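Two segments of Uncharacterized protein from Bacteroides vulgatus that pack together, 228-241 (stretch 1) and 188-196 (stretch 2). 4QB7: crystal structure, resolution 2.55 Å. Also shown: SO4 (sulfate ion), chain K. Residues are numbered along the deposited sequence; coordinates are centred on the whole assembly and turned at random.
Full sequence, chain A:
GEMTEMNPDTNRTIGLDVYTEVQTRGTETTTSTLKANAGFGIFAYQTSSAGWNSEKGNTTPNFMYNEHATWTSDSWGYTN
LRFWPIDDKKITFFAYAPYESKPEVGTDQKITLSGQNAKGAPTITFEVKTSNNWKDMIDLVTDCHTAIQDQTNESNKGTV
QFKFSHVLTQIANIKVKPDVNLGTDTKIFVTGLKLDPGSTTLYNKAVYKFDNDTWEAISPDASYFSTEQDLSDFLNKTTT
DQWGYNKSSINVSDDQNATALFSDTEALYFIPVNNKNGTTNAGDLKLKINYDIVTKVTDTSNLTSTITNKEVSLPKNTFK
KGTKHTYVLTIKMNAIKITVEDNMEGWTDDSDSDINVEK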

# COMPACT_ATOMS: atom_id res chain seq x y z
N GLU A 228 -8.08 -13.49 -11.93
CA GLU A 228 -8.97 -12.44 -11.43
C GLU A 228 -9.05 -12.49 -9.92
O GLU A 228 -9.05 -13.57 -9.32
CB GLU A 228 -10.35 -12.57 -12.05
CG GLU A 228 -10.35 -12.10 -13.49
CD GLU A 228 -11.69 -12.13 -14.19
OE1 GLU A 228 -12.65 -12.72 -13.65
OE2 GLU A 228 -11.75 -11.59 -15.32
N GLN A 229 -8.98 -11.32 -9.30
CA GLN A 229 -8.98 -11.20 -7.84
C GLN A 229 -10.29 -10.63 -7.42
O GLN A 229 -10.59 -9.50 -7.82
CB GLN A 229 -7.80 -10.32 -7.36
CG GLN A 229 -6.41 -10.86 -7.76
CD GLN A 229 -6.09 -12.21 -7.16
OE1 GLN A 229 -6.26 -12.45 -5.95
NE2 GLN A 229 -5.62 -13.13 -7.99
N ASP A 230 -11.10 -11.41 -6.68
CA ASP A 230 -12.43 -10.99 -6.25
C ASP A 230 -12.37 -10.05 -5.07
O ASP A 230 -11.89 -10.42 -3.99
CB ASP A 230 -13.34 -12.18 -5.92
CG ASP A 230 -14.84 -11.86 -5.99
OD1 ASP A 230 -15.20 -10.67 -6.20
OD2 ASP A 230 -15.65 -12.80 -5.84
N LEU A 231 -12.91 -8.83 -5.28
CA LEU A 231 -12.97 -7.75 -4.30
C LEU A 231 -14.39 -7.53 -3.77
O LEU A 231 -14.61 -6.60 -3.00
CB LEU A 231 -12.48 -6.42 -4.94
CG LEU A 231 -11.08 -6.36 -5.53
CD1 LEU A 231 -10.89 -5.05 -6.21
CD2 LEU A 231 -10.03 -6.50 -4.45
N SER A 232 -15.36 -8.35 -4.18
CA SER A 232 -16.78 -8.20 -3.82
C SER A 232 -17.04 -8.13 -2.32
O SER A 232 -17.87 -7.31 -1.89
CB SER A 232 -17.64 -9.31 -4.42
OG SER A 232 -17.50 -9.28 -5.83
N ASP A 233 -16.36 -8.97 -1.52
CA ASP A 233 -16.60 -8.94 -0.07
C ASP A 233 -15.79 -7.83 0.64
O ASP A 233 -15.96 -7.64 1.85
CB ASP A 233 -16.31 -10.32 0.57
CG ASP A 233 -17.22 -11.42 0.10
OD1 ASP A 233 -18.44 -11.16 -0.08
OD2 ASP A 233 -16.73 -12.54 -0.11
N PHE A 234 -14.93 -7.11 -0.11
CA PHE A 234 -14.14 -6.02 0.43
C PHE A 234 -14.99 -4.76 0.40
O PHE A 234 -14.81 -3.85 1.23
CB PHE A 234 -12.83 -5.84 -0.37
CG PHE A 234 -11.99 -4.66 0.07
CD1 PHE A 234 -11.27 -4.70 1.27
CD2 PHE A 234 -11.96 -3.48 -0.68
CE1 PHE A 234 -10.54 -3.60 1.70
CE2 PHE A 234 -11.19 -2.38 -0.26
CZ PHE A 234 -10.49 -2.45 0.92
N LEU A 235 -15.93 -4.72 -0.56
CA LEU A 235 -16.82 -3.58 -0.78
C LEU A 235 -17.75 -3.36 0.41
O LEU A 235 -18.19 -4.31 1.07
CB LEU A 235 -17.65 -3.74 -2.07
CG LEU A 235 -16.98 -4.16 -3.38
CD1 LEU A 235 -18.01 -4.19 -4.50
CD2 LEU A 235 -15.82 -3.26 -3.74
N ASN A 236 -18.03 -2.09 0.67
CA ASN A 236 -18.85 -1.63 1.78
C ASN A 236 -20.35 -1.78 1.45
O ASN A 236 -21.11 -0.82 1.54
CB ASN A 236 -18.47 -0.18 2.04
CG ASN A 236 -18.99 0.40 3.32
OD1 ASN A 236 -19.34 -0.30 4.27
ND2 ASN A 236 -19.09 1.73 3.32
N LYS A 237 -20.76 -3.01 1.07
CA LYS A 237 -22.14 -3.37 0.71
C LYS A 237 -23.03 -3.31 1.95
O LYS A 237 -22.57 -3.62 3.03
CB LYS A 237 -22.19 -4.78 0.08
CG LYS A 237 -21.84 -4.79 -1.42
CD LYS A 237 -21.12 -6.06 -1.84
CE LYS A 237 -22.00 -7.19 -2.28
NZ LYS A 237 -21.23 -8.45 -2.36
N THR A 238 -24.29 -2.88 1.79
CA THR A 238 -25.29 -2.81 2.85
C THR A 238 -26.59 -3.45 2.35
O THR A 238 -26.72 -3.73 1.15
CB THR A 238 -25.53 -1.36 3.34
OG1 THR A 238 -25.94 -0.52 2.26
CG2 THR A 238 -24.33 -0.78 4.07
N THR A 239 -27.53 -3.69 3.26
CA THR A 239 -28.84 -4.26 2.92
C THR A 239 -29.65 -3.25 2.11
O THR A 239 -29.50 -2.03 2.26
CB THR A 239 -29.59 -4.70 4.19
OG1 THR A 239 -29.72 -3.58 5.08
CG2 THR A 239 -28.88 -5.82 4.92
N THR A 240 -30.47 -3.77 1.22
CA THR A 240 -31.29 -2.93 0.36
C THR A 240 -32.74 -3.40 0.46
O THR A 240 -32.99 -4.57 0.72
CB THR A 240 -30.74 -2.99 -1.09
OG1 THR A 240 -29.31 -2.87 -1.09
CG2 THR A 240 -31.32 -1.93 -1.97
N ASP A 241 -33.68 -2.49 0.29
CA ASP A 241 -35.11 -2.78 0.25
C ASP A 241 -35.77 -1.68 -0.52
O ASP A 241 -36.35 -0.76 0.06
CB ASP A 241 -35.73 -2.99 1.63
CG ASP A 241 -37.14 -3.56 1.55
OD1 ASP A 241 -37.49 -4.17 0.48
OD2 ASP A 241 -37.88 -3.43 2.55
S SO4 K . -23.24 -10.17 -7.96
O1 SO4 K . -24.35 -9.34 -8.27
O2 SO4 K . -23.24 -11.26 -8.91
O3 SO4 K . -22.06 -9.38 -8.14
O4 SO4 K . -23.34 -10.66 -6.55
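Stretch 2 188-196: IFVTGLKLD

Stretch 2 is a β-strand, already under way before I188, extended except at T191, where psi falls to -15°, and it runs antiparallel to stretch 1, which joins it as a strand only at Q229 and D230 before turning off as a loop. The pairing therefore begins at the D196 end and is followed backward along stretch 2.

E228 sits beside D196, with CA atoms 4.7 Å apart, but its carboxylate reaches K194: OE1 lies 3.9 Å from K194 NZ, a long salt bridge, and a water spans the gap, donating to E228 OE1 and accepting from K194 NZ. Q229 supplies the regular pairing. Its N donates to L195 O and its O accepts from L195 N, both at 2.8 Å; as directly paired residues, Q229 and L195 send their side chains to the same face of the sheet. D230 and K194 form the next, non-hydrogen-bonded pair, with side chains on the other face.

One more backbone bond, L231 N to L193 O at 2.8 Å, closes the ladder, while L231 CD1 packs 4.0 Å from L193 CD2. Then a side chain takes over the backbone's role: S232 OG accepts from L193 N at 3.2 Å and donates to D230 OD1 at 2.7 Å. D230 OD1 also accepts a hydrogen bond from S232 N at 3.1 Å, pinning the turn as it leaves the sheet. S232 OG lies 3.3 Å from G192 CA; a CB on this glycine would clash with the sulfate oxygen O3.

The chain bends back through L231 O, which accepts from F234 N at 3.0 Å, and L235 returns to the strand, its CD1 3.9 Å from L193 CB. K237 NZ makes a weak hydrogen bond to T191 O at 3.2 Å. After T238 and T239, which make no contact, T240 CG2 meets F189 CE1 at 3.6 Å, approaching the ring obliquely.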

# COMPACT_ATOMS: atom_id res chain seq x y z
N ILE A 188 -29.22 2.62 -9.43
CA ILE A 188 -28.13 1.72 -9.83
C ILE A 188 -27.48 1.22 -8.55
O ILE A 188 -27.13 2.02 -7.68
CB ILE A 188 -27.05 2.33 -10.79
CG1 ILE A 188 -27.66 2.86 -12.06
CG2 ILE A 188 -25.94 1.29 -11.14
CD1 ILE A 188 -26.62 3.55 -12.91
N PHE A 189 -27.28 -0.11 -8.48
CA PHE A 189 -26.64 -0.77 -7.34
C PHE A 189 -25.44 -1.60 -7.78
O PHE A 189 -25.57 -2.41 -8.71
CB PHE A 189 -27.65 -1.66 -6.61
CG PHE A 189 -28.85 -0.92 -6.06
CD1 PHE A 189 -28.79 -0.28 -4.83
CD2 PHE A 189 -30.05 -0.88 -6.77
CE1 PHE A 189 -29.90 0.40 -4.32
CE2 PHE A 189 -31.16 -0.22 -6.26
CZ PHE A 189 -31.09 0.40 -5.03
N VAL A 190 -24.28 -1.39 -7.15
CA VAL A 190 -23.10 -2.19 -7.48
C VAL A 190 -23.09 -3.38 -6.51
O VAL A 190 -23.29 -3.20 -5.30
CB VAL A 190 -21.79 -1.36 -7.48
CG1 VAL A 190 -20.56 -2.26 -7.55
CG2 VAL A 190 -21.81 -0.35 -8.63
N THR A 191 -22.93 -4.60 -7.06
CA THR A 191 -23.02 -5.84 -6.27
C THR A 191 -21.72 -6.65 -6.27
O THR A 191 -21.56 -7.58 -5.47
CB THR A 191 -24.16 -6.69 -6.84
OG1 THR A 191 -23.91 -6.91 -8.22
CG2 THR A 191 -25.53 -6.00 -6.72
N GLY A 192 -20.81 -6.34 -7.19
CA GLY A 192 -19.57 -7.10 -7.30
C GLY A 192 -18.48 -6.33 -8.01
O GLY A 192 -18.76 -5.42 -8.79
N LEU A 193 -17.23 -6.69 -7.73
CA LEU A 193 -16.05 -6.08 -8.31
C LEU A 193 -14.87 -7.04 -8.21
O LEU A 193 -14.64 -7.64 -7.16
CB LEU A 193 -15.70 -4.74 -7.62
CG LEU A 193 -14.61 -3.90 -8.29
CD1 LEU A 193 -15.14 -3.15 -9.48
CD2 LEU A 193 -14.05 -2.93 -7.34
N LYS A 194 -14.16 -7.22 -9.33
CA LYS A 194 -12.96 -8.04 -9.44
C LYS A 194 -11.85 -7.20 -10.07
O LYS A 194 -12.14 -6.32 -10.89
CB LYS A 194 -13.21 -9.30 -10.30
CG LYS A 194 -14.06 -10.37 -9.67
CD LYS A 194 -14.25 -11.48 -10.65
CE LYS A 194 -15.10 -12.61 -10.12
NZ LYS A 194 -14.49 -13.94 -10.43
N LEU A 195 -10.59 -7.47 -9.70
CA LEU A 195 -9.44 -6.87 -10.36
C LEU A 195 -8.86 -7.91 -11.31
O LEU A 195 -8.61 -9.05 -10.91
CB LEU A 195 -8.37 -6.36 -9.36
CG LEU A 195 -7.05 -5.90 -9.99
CD1 LEU A 195 -7.19 -4.51 -10.66
CD2 LEU A 195 -5.93 -5.94 -8.98
N ASP A 196 -8.73 -7.55 -12.59
CA ASP A 196 -8.12 -8.40 -13.63
C ASP A 196 -6.65 -7.96 -13.79
O ASP A 196 -6.39 -6.92 -14.40
CB ASP A 196 -8.91 -8.31 -14.94
CG ASP A 196 -8.47 -9.26 -16.04
OD1 ASP A 196 -7.47 -10.00 -15.83
OD2 ASP A 196 -9.12 -9.29 -17.10
O HOH W 1 -12.85 -15.22 -12.50